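Local coordinates for protein glycosyltransferase Gtf1 (Streptococcus pneumoniae, PDB 4PQG) that is a glycosyltransferase of the GT-B clan, built on two parallel-sheet domains, and binds uridine-5'-diphosphate, at residues 12-17 and 224-229; 208-213 and 233-238; 331-336 and 403-408; 361-366 and 388-393. All blocks are in the same frame, centred on the assembly; numbering follows the deposited sequence.

Interaction 1 (12-17 and 224-229)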
# COMPACT_ATOMS: atom_id res chain seq x y z
N TYR A 12 12.67 -10.66 6.72
CA TYR A 12 11.61 -10.98 5.78
C TYR A 12 10.38 -10.23 6.21
O TYR A 12 9.98 -10.31 7.37
CB TYR A 12 11.33 -12.50 5.75
CG TYR A 12 12.52 -13.31 5.29
CD1 TYR A 12 12.79 -13.48 3.92
CD2 TYR A 12 13.40 -13.87 6.21
CE1 TYR A 12 13.90 -14.21 3.49
CE2 TYR A 12 14.51 -14.61 5.79
CZ TYR A 12 14.75 -14.76 4.44
OH TYR A 12 15.86 -15.47 4.06
N ASN A 13 9.78 -9.51 5.27
CA ASN A 13 8.59 -8.72 5.54
C ASN A 13 7.46 -9.25 4.65
O ASN A 13 7.66 -9.41 3.44
CB ASN A 13 8.84 -7.26 5.20
CG ASN A 13 10.11 -6.70 5.85
OD1 ASN A 13 10.02 -5.93 6.80
ND2 ASN A 13 11.29 -7.08 5.33
N ILE A 14 6.30 -9.48 5.25
CA ILE A 14 5.18 -10.15 4.57
C ILE A 14 3.94 -9.25 4.46
O ILE A 14 3.44 -8.71 5.46
CB ILE A 14 4.83 -11.49 5.27
CG1 ILE A 14 6.00 -12.48 5.11
CG2 ILE A 14 3.58 -12.10 4.67
CD1 ILE A 14 5.94 -13.69 6.01
N ASN A 15 3.48 -9.07 3.23
CA ASN A 15 2.29 -8.28 2.94
C ASN A 15 1.46 -9.08 1.93
O ASN A 15 1.97 -10.01 1.30
CB ASN A 15 2.70 -6.92 2.36
CG ASN A 15 1.57 -5.88 2.36
OD1 ASN A 15 0.44 -6.15 2.75
ND2 ASN A 15 1.88 -4.69 1.90
N LEU A 16 0.18 -8.73 1.77
CA LEU A 16 -0.62 -9.38 0.74
C LEU A 16 -0.26 -8.89 -0.66
O LEU A 16 0.16 -9.67 -1.51
CB LEU A 16 -2.13 -9.23 1.03
CG LEU A 16 -2.52 -9.73 2.43
CD1 LEU A 16 -4.01 -9.56 2.66
CD2 LEU A 16 -2.09 -11.18 2.63
N GLY A 17 -0.39 -7.60 -0.90
CA GLY A 17 -0.30 -7.10 -2.26
C GLY A 17 0.21 -5.69 -2.37
O GLY A 17 0.67 -5.09 -1.39
N VAL A 224 11.16 -12.32 10.93
CA VAL A 224 9.98 -12.24 10.06
C VAL A 224 9.09 -11.13 10.61
O VAL A 224 8.68 -11.16 11.78
CB VAL A 224 9.24 -13.60 9.99
CG1 VAL A 224 7.95 -13.47 9.18
CG2 VAL A 224 10.16 -14.65 9.37
N ILE A 225 8.84 -10.13 9.77
CA ILE A 225 7.95 -9.03 10.12
C ILE A 225 6.68 -9.16 9.28
O ILE A 225 6.72 -9.13 8.05
CB ILE A 225 8.61 -7.67 9.87
CG1 ILE A 225 9.94 -7.58 10.64
CG2 ILE A 225 7.66 -6.54 10.23
CD1 ILE A 225 10.74 -6.33 10.39
N LEU A 226 5.57 -9.30 9.99
CA LEU A 226 4.28 -9.51 9.37
C LEU A 226 3.44 -8.22 9.31
O LEU A 226 2.97 -7.71 10.34
CB LEU A 226 3.55 -10.59 10.14
CG LEU A 226 2.25 -11.18 9.60
CD1 LEU A 226 2.45 -11.69 8.19
CD2 LEU A 226 1.82 -12.30 10.53
N ASP A 227 3.23 -7.73 8.10
CA ASP A 227 2.44 -6.52 7.90
C ASP A 227 0.95 -6.76 7.70
O ASP A 227 0.10 -6.07 8.31
CB ASP A 227 3.04 -5.70 6.76
CG ASP A 227 4.32 -5.03 7.19
OD1 ASP A 227 4.21 -4.19 8.13
OD2 ASP A 227 5.41 -5.36 6.65
N ARG A 228 0.64 -7.75 6.87
CA ARG A 228 -0.73 -8.17 6.59
C ARG A 228 -0.72 -9.65 6.35
O ARG A 228 0.23 -10.18 5.73
CB ARG A 228 -1.22 -7.54 5.31
CG ARG A 228 -1.84 -6.20 5.42
CD ARG A 228 -2.64 -6.06 4.14
NE ARG A 228 -2.39 -4.80 3.43
CZ ARG A 228 -3.16 -3.73 3.55
NH1 ARG A 228 -4.20 -3.77 4.38
NH2 ARG A 228 -2.89 -2.64 2.85
N GLU A 229 -1.79 -10.32 6.74
CA GLU A 229 -1.71 -11.77 7.01
C GLU A 229 -3.02 -12.52 6.80
O GLU A 229 -3.11 -13.73 7.12
CB GLU A 229 -1.15 -11.95 8.44
CG GLU A 229 -1.75 -13.01 9.34
CD GLU A 229 -3.04 -12.61 10.05
OE1 GLU A 229 -3.65 -11.56 9.75
OE2 GLU A 229 -3.46 -13.39 10.93
O HOH W 1 -1.77 -5.43 0.37

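Interaction 2 (208-213 and 233-238)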
# COMPACT_ATOMS: atom_id res chain seq x y z
N PHE A 208 0.59 -24.37 0.37
CA PHE A 208 1.49 -23.78 -0.60
C PHE A 208 2.37 -22.72 0.07
O PHE A 208 3.60 -22.71 -0.10
CB PHE A 208 0.64 -23.16 -1.73
CG PHE A 208 1.45 -22.54 -2.84
CD1 PHE A 208 2.35 -23.29 -3.58
CD2 PHE A 208 1.24 -21.21 -3.19
CE1 PHE A 208 3.05 -22.73 -4.63
CE2 PHE A 208 1.93 -20.65 -4.25
CZ PHE A 208 2.84 -21.40 -4.97
N VAL A 209 1.74 -21.85 0.86
CA VAL A 209 2.48 -20.83 1.63
C VAL A 209 3.40 -21.49 2.66
O VAL A 209 4.50 -21.01 2.89
CB VAL A 209 1.52 -19.81 2.29
CG1 VAL A 209 2.25 -18.89 3.25
CG2 VAL A 209 0.83 -18.99 1.19
N ARG A 210 2.97 -22.60 3.26
CA ARG A 210 3.85 -23.35 4.16
C ARG A 210 5.14 -23.79 3.46
O ARG A 210 6.23 -23.57 3.98
CB ARG A 210 3.13 -24.56 4.78
CG ARG A 210 3.85 -25.09 6.00
CD ARG A 210 3.22 -26.36 6.53
NE ARG A 210 1.95 -26.09 7.19
CZ ARG A 210 1.82 -25.49 8.38
NH1 ARG A 210 2.88 -25.06 9.06
NH2 ARG A 210 0.60 -25.30 8.89
N ALA A 211 4.98 -24.38 2.27
CA ALA A 211 6.11 -24.82 1.45
C ALA A 211 7.02 -23.66 1.11
O ALA A 211 8.25 -23.79 1.13
CB ALA A 211 5.60 -25.48 0.17
N PHE A 212 6.41 -22.53 0.78
CA PHE A 212 7.16 -21.31 0.58
C PHE A 212 7.99 -20.94 1.83
O PHE A 212 9.21 -20.73 1.75
CB PHE A 212 6.23 -20.15 0.23
CG PHE A 212 6.91 -18.81 0.31
CD1 PHE A 212 7.77 -18.40 -0.71
CD2 PHE A 212 6.74 -18.00 1.41
CE1 PHE A 212 8.43 -17.18 -0.63
CE2 PHE A 212 7.40 -16.78 1.51
CZ PHE A 212 8.25 -16.37 0.49
N MET A 213 7.32 -20.87 2.97
CA MET A 213 8.00 -20.54 4.23
C MET A 213 9.18 -21.47 4.52
O MET A 213 10.26 -21.00 4.86
CB MET A 213 7.02 -20.53 5.40
CG MET A 213 5.99 -19.40 5.36
SD MET A 213 6.66 -17.72 5.47
CE MET A 213 7.17 -17.68 7.19
N GLY A 233 -1.95 -16.35 8.23
CA GLY A 233 -1.48 -16.12 9.61
C GLY A 233 -0.95 -17.32 10.36
O GLY A 233 0.15 -17.29 10.91
N GLN A 234 -1.74 -18.38 10.41
CA GLN A 234 -1.36 -19.56 11.14
C GLN A 234 -0.07 -20.18 10.62
O GLN A 234 0.81 -20.56 11.40
CB GLN A 234 -2.47 -20.58 11.03
CG GLN A 234 -2.24 -21.83 11.85
CD GLN A 234 -3.52 -22.57 12.05
OE1 GLN A 234 -4.61 -21.98 11.98
NE2 GLN A 234 -3.42 -23.88 12.28
N VAL A 235 0.02 -20.30 9.29
CA VAL A 235 1.19 -20.89 8.61
C VAL A 235 2.43 -20.03 8.81
O VAL A 235 3.52 -20.55 9.07
CB VAL A 235 0.90 -21.09 7.11
CG1 VAL A 235 2.16 -21.49 6.38
CG2 VAL A 235 -0.19 -22.15 6.92
N VAL A 236 2.28 -18.71 8.70
CA VAL A 236 3.38 -17.79 8.98
C VAL A 236 3.85 -17.90 10.46
O VAL A 236 5.05 -18.01 10.73
CB VAL A 236 3.01 -16.33 8.60
CG1 VAL A 236 4.09 -15.34 9.03
CG2 VAL A 236 2.78 -16.22 7.11
N PHE A 237 2.89 -17.90 11.38
CA PHE A 237 3.16 -18.01 12.81
C PHE A 237 3.95 -19.28 13.11
O PHE A 237 4.99 -19.23 13.77
CB PHE A 237 1.86 -17.95 13.65
CG PHE A 237 1.49 -16.56 14.11
CD1 PHE A 237 1.11 -16.33 15.44
CD2 PHE A 237 1.51 -15.47 13.23
CE1 PHE A 237 0.77 -15.05 15.88
CE2 PHE A 237 1.17 -14.19 13.67
CZ PHE A 237 0.79 -13.98 15.00
N GLU A 238 3.46 -20.41 12.59
CA GLU A 238 4.07 -21.70 12.87
C GLU A 238 5.49 -21.79 12.32
O GLU A 238 6.42 -22.19 13.04
CB GLU A 238 3.21 -22.82 12.30
CG GLU A 238 1.96 -23.09 13.13
CD GLU A 238 1.03 -24.08 12.47
OE1 GLU A 238 1.30 -24.50 11.31
OE2 GLU A 238 0.03 -24.45 13.10

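Interaction 3 (331-336 and 403-408). With UDP (uridine-5'-diphosphate), chain C.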
# COMPACT_ATOMS: atom_id res chain seq x y z
N LEU A 331 -4.60 24.92 -0.57
CA LEU A 331 -4.82 23.83 0.38
C LEU A 331 -4.56 22.46 -0.29
O LEU A 331 -4.75 22.30 -1.49
CB LEU A 331 -6.25 23.90 0.95
CG LEU A 331 -6.70 25.25 1.53
CD1 LEU A 331 -8.18 25.24 1.89
CD2 LEU A 331 -5.87 25.66 2.74
N ILE A 332 -4.12 21.49 0.51
CA ILE A 332 -3.82 20.16 -0.02
C ILE A 332 -4.31 19.06 0.95
O ILE A 332 -4.35 19.28 2.17
CB ILE A 332 -2.31 20.02 -0.39
CG1 ILE A 332 -1.99 18.63 -0.96
CG2 ILE A 332 -1.42 20.37 0.80
CD1 ILE A 332 -0.53 18.44 -1.33
N THR A 333 -4.76 17.93 0.40
CA THR A 333 -4.90 16.68 1.15
C THR A 333 -4.40 15.54 0.27
O THR A 333 -4.38 15.66 -0.96
CB THR A 333 -6.33 16.43 1.67
OG1 THR A 333 -6.28 15.44 2.71
CG2 THR A 333 -7.27 15.93 0.60
N ALA A 334 -3.96 14.46 0.90
CA ALA A 334 -3.36 13.34 0.16
C ALA A 334 -3.71 12.05 0.87
O ALA A 334 -3.27 11.81 2.00
CB ALA A 334 -1.84 13.51 0.03
N SER A 335 -4.54 11.24 0.22
CA SER A 335 -5.01 9.98 0.79
C SER A 335 -5.72 9.13 -0.24
O SER A 335 -6.15 9.61 -1.32
CB SER A 335 -5.96 10.24 1.98
OG SER A 335 -7.24 10.69 1.55
N ARG A 336 -5.84 7.85 0.07
CA ARG A 336 -6.86 7.04 -0.57
C ARG A 336 -8.19 7.81 -0.52
O ARG A 336 -8.52 8.45 0.49
CB ARG A 336 -7.03 5.70 0.15
CG ARG A 336 -5.80 4.79 0.12
CD ARG A 336 -5.99 3.57 1.01
NE ARG A 336 -5.96 3.94 2.43
CZ ARG A 336 -6.97 3.79 3.28
NH1 ARG A 336 -8.14 3.29 2.86
NH2 ARG A 336 -6.83 4.16 4.55
N GLU A 403 0.30 25.77 0.99
CA GLU A 403 0.39 26.46 2.26
C GLU A 403 -0.05 25.64 3.46
O GLU A 403 0.66 25.61 4.47
CB GLU A 403 -0.32 27.81 2.20
CG GLU A 403 0.45 28.82 1.35
CD GLU A 403 -0.16 30.21 1.38
OE1 GLU A 403 -1.38 30.33 1.62
OE2 GLU A 403 0.59 31.18 1.15
N VAL A 404 -1.19 24.96 3.35
CA VAL A 404 -1.79 24.27 4.48
C VAL A 404 -2.33 22.90 4.06
O VAL A 404 -2.87 22.75 2.96
CB VAL A 404 -2.96 25.09 5.10
CG1 VAL A 404 -3.63 24.33 6.25
CG2 VAL A 404 -2.47 26.46 5.59
N TYR A 405 -2.19 21.91 4.94
CA TYR A 405 -2.70 20.56 4.72
C TYR A 405 -3.98 20.36 5.54
O TYR A 405 -4.01 20.72 6.72
CB TYR A 405 -1.65 19.51 5.13
CG TYR A 405 -2.07 18.08 4.80
CD1 TYR A 405 -1.62 17.46 3.63
CD2 TYR A 405 -2.91 17.36 5.65
CE1 TYR A 405 -2.02 16.16 3.31
CE2 TYR A 405 -3.32 16.07 5.34
CZ TYR A 405 -2.87 15.48 4.17
OH TYR A 405 -3.28 14.20 3.86
N LEU A 406 -4.99 19.76 4.92
CA LEU A 406 -6.27 19.39 5.56
C LEU A 406 -6.53 17.87 5.64
O LEU A 406 -6.30 17.15 4.69
CB LEU A 406 -7.43 20.01 4.78
CG LEU A 406 -7.46 21.51 4.50
CD1 LEU A 406 -8.74 21.85 3.75
CD2 LEU A 406 -7.38 22.29 5.81
N THR A 407 -7.08 17.41 6.76
CA THR A 407 -7.48 16.02 6.96
C THR A 407 -8.76 16.04 7.76
O THR A 407 -8.88 16.82 8.73
CB THR A 407 -6.39 15.19 7.71
OG1 THR A 407 -6.98 13.99 8.24
CG2 THR A 407 -5.79 15.99 8.89
N ALA A 408 -9.70 15.21 7.33
CA ALA A 408 -10.94 14.92 8.03
C ALA A 408 -11.01 13.43 8.37
O ALA A 408 -12.08 12.90 8.67
CB ALA A 408 -12.11 15.33 7.15
N1 UDP C . 0.36 8.67 -1.44
C2 UDP C . 1.01 8.92 -2.67
N3 UDP C . 0.38 9.63 -3.59
C4 UDP C . -0.86 10.12 -3.42
C5 UDP C . -1.53 9.89 -2.21
C6 UDP C . -0.88 9.15 -1.22
O2 UDP C . 2.17 8.49 -2.89
O4 UDP C . -1.38 10.78 -4.34
C1' UDP C . 1.10 7.92 -0.41
C2' UDP C . 1.56 8.89 0.67
O2' UDP C . 2.81 9.55 0.38
C3' UDP C . 1.66 8.04 1.93
C4' UDP C . 0.69 6.90 1.67
O4' UDP C . 0.28 6.99 0.29
O3' UDP C . 2.98 7.52 2.08
C5' UDP C . -0.57 6.98 2.53
O5' UDP C . -0.22 6.66 3.87
PA UDP C . -1.09 7.17 5.11
O1A UDP C . -0.47 6.64 6.38
O2A UDP C . -1.24 8.66 4.95
O3A UDP C . -2.61 6.68 4.87
PB UDP C . -3.24 5.20 4.75
O1B UDP C . -4.52 5.30 5.54
O2B UDP C . -3.43 4.98 3.26
O3B UDP C . -2.25 4.27 5.42

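Interaction 4 (361-366 and 388-393). With UDP (uridine-5'-diphosphate), chain C.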
# COMPACT_ATOMS: atom_id res chain seq x y z
N THR A 361 -7.67 27.66 -2.93
CA THR A 361 -7.72 26.44 -3.76
C THR A 361 -7.47 25.20 -2.91
O THR A 361 -6.91 25.29 -1.82
CB THR A 361 -6.74 26.45 -4.92
OG1 THR A 361 -5.44 26.79 -4.42
CG2 THR A 361 -7.18 27.45 -6.01
N PHE A 362 -7.88 24.04 -3.42
CA PHE A 362 -7.83 22.77 -2.68
C PHE A 362 -7.56 21.66 -3.68
O PHE A 362 -8.42 21.34 -4.48
CB PHE A 362 -9.17 22.52 -1.96
CG PHE A 362 -9.22 21.23 -1.14
CD1 PHE A 362 -8.07 20.71 -0.54
CD2 PHE A 362 -10.43 20.58 -0.94
CE1 PHE A 362 -8.13 19.54 0.22
CE2 PHE A 362 -10.49 19.42 -0.17
CZ PHE A 362 -9.34 18.90 0.41
N ASP A 363 -6.33 21.13 -3.64
CA ASP A 363 -5.94 19.99 -4.48
C ASP A 363 -6.01 18.70 -3.69
O ASP A 363 -5.53 18.63 -2.55
CB ASP A 363 -4.55 20.21 -5.08
CG ASP A 363 -4.56 21.16 -6.27
OD1 ASP A 363 -5.65 21.40 -6.86
OD2 ASP A 363 -3.48 21.68 -6.62
N ILE A 364 -6.62 17.68 -4.30
CA ILE A 364 -6.87 16.39 -3.65
C ILE A 364 -6.08 15.29 -4.38
O ILE A 364 -6.39 14.96 -5.52
CB ILE A 364 -8.39 16.06 -3.61
CG1 ILE A 364 -9.16 17.09 -2.78
CG2 ILE A 364 -8.63 14.66 -3.05
CD1 ILE A 364 -10.67 17.05 -2.97
N TYR A 365 -5.07 14.75 -3.70
CA TYR A 365 -4.22 13.69 -4.25
C TYR A 365 -4.65 12.32 -3.74
O TYR A 365 -5.06 12.19 -2.60
CB TYR A 365 -2.76 13.94 -3.88
CG TYR A 365 -2.18 15.14 -4.59
CD1 TYR A 365 -1.45 14.99 -5.77
CD2 TYR A 365 -2.37 16.43 -4.10
CE1 TYR A 365 -0.93 16.08 -6.43
CE2 TYR A 365 -1.85 17.53 -4.75
CZ TYR A 365 -1.14 17.35 -5.92
OH TYR A 365 -0.63 18.45 -6.57
N GLY A 366 -4.58 11.32 -4.61
CA GLY A 366 -4.94 9.95 -4.24
C GLY A 366 -5.95 9.35 -5.20
O GLY A 366 -6.42 10.02 -6.12
N GLN A 388 -9.84 20.47 -7.17
CA GLN A 388 -9.47 19.49 -8.20
C GLN A 388 -8.86 18.18 -7.65
O GLN A 388 -8.14 18.18 -6.65
CB GLN A 388 -8.52 20.10 -9.23
CG GLN A 388 -9.21 21.07 -10.18
CD GLN A 388 -8.25 22.01 -10.89
OE1 GLN A 388 -7.03 21.78 -10.91
NE2 GLN A 388 -8.80 23.08 -11.47
N LEU A 389 -9.19 17.08 -8.33
CA LEU A 389 -8.64 15.76 -8.05
C LEU A 389 -7.42 15.58 -8.94
O LEU A 389 -7.50 15.67 -10.16
CB LEU A 389 -9.67 14.68 -8.37
CG LEU A 389 -10.75 14.27 -7.35
CD1 LEU A 389 -11.50 15.47 -6.79
CD2 LEU A 389 -11.74 13.30 -7.99
N LYS A 390 -6.30 15.31 -8.31
CA LYS A 390 -5.03 15.24 -9.02
C LYS A 390 -4.60 13.82 -9.35
O LYS A 390 -3.65 13.63 -10.09
CB LYS A 390 -3.93 15.93 -8.21
CG LYS A 390 -4.26 17.37 -7.83
CD LYS A 390 -4.42 18.26 -9.05
CE LYS A 390 -3.07 18.78 -9.50
NZ LYS A 390 -3.15 19.35 -10.88
N GLY A 391 -5.29 12.82 -8.79
CA GLY A 391 -4.87 11.43 -8.97
C GLY A 391 -3.82 11.04 -7.95
O GLY A 391 -3.44 11.86 -7.10
N HIS A 392 -3.35 9.80 -8.01
CA HIS A 392 -2.29 9.33 -7.11
C HIS A 392 -0.99 9.75 -7.71
O HIS A 392 -0.71 9.43 -8.87
CB HIS A 392 -2.36 7.80 -6.97
CG HIS A 392 -1.50 7.26 -5.86
ND1 HIS A 392 -1.99 6.99 -4.63
CD2 HIS A 392 -0.14 6.92 -5.83
CE1 HIS A 392 -1.00 6.52 -3.85
NE2 HIS A 392 0.13 6.48 -4.59
N ALA A 393 -0.18 10.49 -6.95
CA ALA A 393 1.09 10.98 -7.50
C ALA A 393 2.30 10.76 -6.59
O ALA A 393 2.17 10.40 -5.42
CB ALA A 393 0.96 12.44 -7.91
N1 UDP C . 0.36 8.67 -1.44
C2 UDP C . 1.01 8.92 -2.67
N3 UDP C . 0.38 9.63 -3.59
C4 UDP C . -0.86 10.12 -3.42
C5 UDP C . -1.53 9.89 -2.21
C6 UDP C . -0.88 9.15 -1.22
O2 UDP C . 2.17 8.49 -2.89
O4 UDP C . -1.38 10.78 -4.34
C1' UDP C . 1.10 7.92 -0.41
C2' UDP C . 1.56 8.89 0.67
O2' UDP C . 2.81 9.55 0.38
C3' UDP C . 1.66 8.04 1.93
C4' UDP C . 0.69 6.90 1.67
O4' UDP C . 0.28 6.99 0.29
O3' UDP C . 2.98 7.52 2.08
C5' UDP C . -0.57 6.98 2.53
O5' UDP C . -0.22 6.66 3.87
PA UDP C . -1.09 7.17 5.11
O1A UDP C . -0.47 6.64 6.38
O2A UDP C . -1.24 8.66 4.95
O3A UDP C . -2.61 6.68 4.87
PB UDP C . -3.24 5.20 4.75
O1B UDP C . -4.52 5.30 5.54
O2B UDP C . -3.43 4.98 3.26
O3B UDP C . -2.25 4.27 5.42
O HOH W 2 -7.19 12.63 -6.66

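Interaction 1 (12-17 and 224-229)
Ile14 fills the apolar centre between Val224 and Leu226, on one face of two neighbouring parallel strands. Its two branches divide the work. CG2, anti to the backbone N, packs against Leu226 CD1 at 3.7 Å. CG1 lies anti to the carbonyl carbon (chi1 -66°), and CD1 beyond it is 3.8 Å from Val224 CG1. Asn13 and Ile225 lie side by side on the other face. The strand backbones are joined by Ile225 N to Tyr12 O, a nearly straight bond of 2.7 Å, and by Ile14 N to Ile225 O. Beyond Leu226 the pattern changes. Two successive amides converge on Ile14 O: Asp227 N at 2.8 Å and the longer Arg228 N at 3.3 Å.

The edge past this point is polar. Asn15 and Arg228 run alongside each other with their flat groups nearly coplanar. Asn15 OD1 takes a weak bond from Arg228 NE at 3.2 Å and another weak one from Leu16 N. Leu16 crosses the Arg228 chain at about a right angle, Leu16 CG lying 3.8 Å from Arg228 CB. A water joins Gly17 N to Arg228 NE, the latter weakly. Helix 24-38 supplies stronger partners. Its Glu26 takes both Asn15 ND2 and Arg228 NH2, while its Arg32 and Gln29 meet Asp227 OD2. His250, from outside that helix, bonds Asp227 OD1. In this Rossmann-like N-terminal domain, main-chain bonds fix the register and Ile14 packs over it. The polar network then ties the C-terminal strand ends to helix 24-38.

Interaction 2 (208-213 and 233-238)
Val235 and Arg210 meet where two helices, 205-215 and 233-240, lie side by side on one face of the parallel sheet. The helix segments run nearly parallel, at 23°, with axes 9.3 Å apart. Val235 carries most of the apolar contact. Its CG1, anti to the backbone N (chi1 171°), presses on the backbone of the facing helix, 3.4 Å from Arg210 CA. The same methyl lies 3.6 Å from Arg210 CB and 4.1 Å from Val209 CG1. It therefore sits between the Val209 side chain and the base of the Arg210 chain. Val235 CG2 does a different job: it lies over one face of the Arg210 guanidinium, displaced toward the rim.

Arg210 turns at chi3 (-74°) and ends at Glu238. Both terminal nitrogens grip the same carboxylate oxygen: NH2 reaches Glu238 OE1 at 2.6 Å and NH1 reaches it at 2.8 Å. The guanidinium and carboxylate planes are nearly coplanar, and OE1 lies close to the guanidinium plane. Arg210 NH1 has a second acidic partner in Glu239, so two carboxylates share this cation. Such a pair of acids would be expected to stabilise its positive charge.

On the sheet side of Val235 the contact is apolar. The Met213 chain bends at chi2 and chi3, and its CE lies 4.3 Å from Val236 CG1. Val236 in turn touches Leu226 of the strand that links the two helices. Here the apolar side faces the sheet and the salt bridge lies at the outer edge. Adjacent, nearly parallel helices packed on one face of a parallel sheet are typical of a Rossmann-like domain.

Interaction 3 (331-336 and 403-408)
Tyr405 OH has two hydrogen-bond partners. Ala334 N donates to it at 3.0 Å, and Thr417 OG1 forms a further hydrogen bond. Tyr405 CG lies anti to the backbone N (chi1 -174°), and the ring beyond it runs by the backbone of the facing strand. Ile332 O lies over one ring face, 3.5 Å above the plane and toward the rim. Ile332 CG2 approaches Tyr405 CD1 at 4.1 Å.

The shortest bond runs from Thr333 OG1 to Leu406 O, at 2.6 Å. Earlier in the strands the backbone does this work: Ile332 N donates to Val404 O, and Leu406 N to Ile332 O. The strand segments are turned 44° from each other, and Ala334 N ends 5.2 Å from Leu406 O. The tyrosine and threonine hydroxyls satisfy these two polar atoms instead. On the other face, Leu331 CD2 packs on Val404 CB and its CD1 meets Leu406 CD1 at 3.9 Å.

Arg336, just past the strand, turns to the bound uridine-5'-diphosphate. Its NE donates to O2B at 2.9 Å and its NH2 to O1B at 2.8 Å. Glu340 also binds NH2. Buried side-chain hydroxyls thus link the separating strand ends in this C-terminal GT-B domain. Arg336 then meets two oxygens of the terminal phosphate with two nearly straight bonds.

Interaction 4 (361-366 and 388-393)
Ile364 O takes two donors, Lys390 N at 2.8 Å and a water at 2.7 Å. That water also donates to Gly366 O and accepts from Gly391 N. It bridges the two strands where direct backbone bonding is interrupted. Before it, Gln388 N donates to Phe362 O and Ile364 N to Gln388 O. After it, Gly366 N bonds to Gly391 O at 2.8 Å, the donor standing well above the carbonyl plane. Both glycines adopt backbone angles at which a CB would be jammed against the preceding carbonyl oxygen, which calls for glycine.

Lys390 lies alongside Tyr365. Its CB makes a CH-pi contact over the ring, 3.7 Å from the centroid. Lys390 CG comes anti to the carbonyl carbon (chi1 -55°), and the chain then bends past the ring toward Asp363. Asp363 OD2 and Tyr365 OH both bond to Tyr402 OH.

The uracil of the bound uridine-5'-diphosphate is read by the backbone of Ala393. Ala393 N donates to O4 at 2.9 Å, and N3 donates to Ala393 O at 2.7 Å. Uridine-5'-diphosphate N3 lies 3.3 Å above the His392 ring plane, over the ring centre. Tyr27 bonds His392 NE2. This beta-alpha-beta unit therefore ends in a loop whose main chain matches the donor and acceptor edge of uracil, while the histidine ring lies against one face of the base.

Interactions 1 and 2 belong to the N-terminal Rossmann-like domain, interactions 3 and 4 to the C-terminal one. Interaction 1 joins buried strands of the first sheet, combining apolar packing with a charged end. Interaction 2 lays helices over the Ile14 and Leu226 face of that sheet, with an apolar strip inside and a salt bridge at its outer edge. Interactions 3 and 4 share the second sheet, strands 330-334 and 361-365 being neighbours in it. Interaction 3 is buried and adds hydroxyl bonds to backbone ones; interaction 4 pairs an outermost strand, is partly buried and adds a water. Both touch uridine-5'-diphosphate, at its terminal phosphate and its base respectively. Nearest atoms of interactions 1 and 3 are about 7 Å apart.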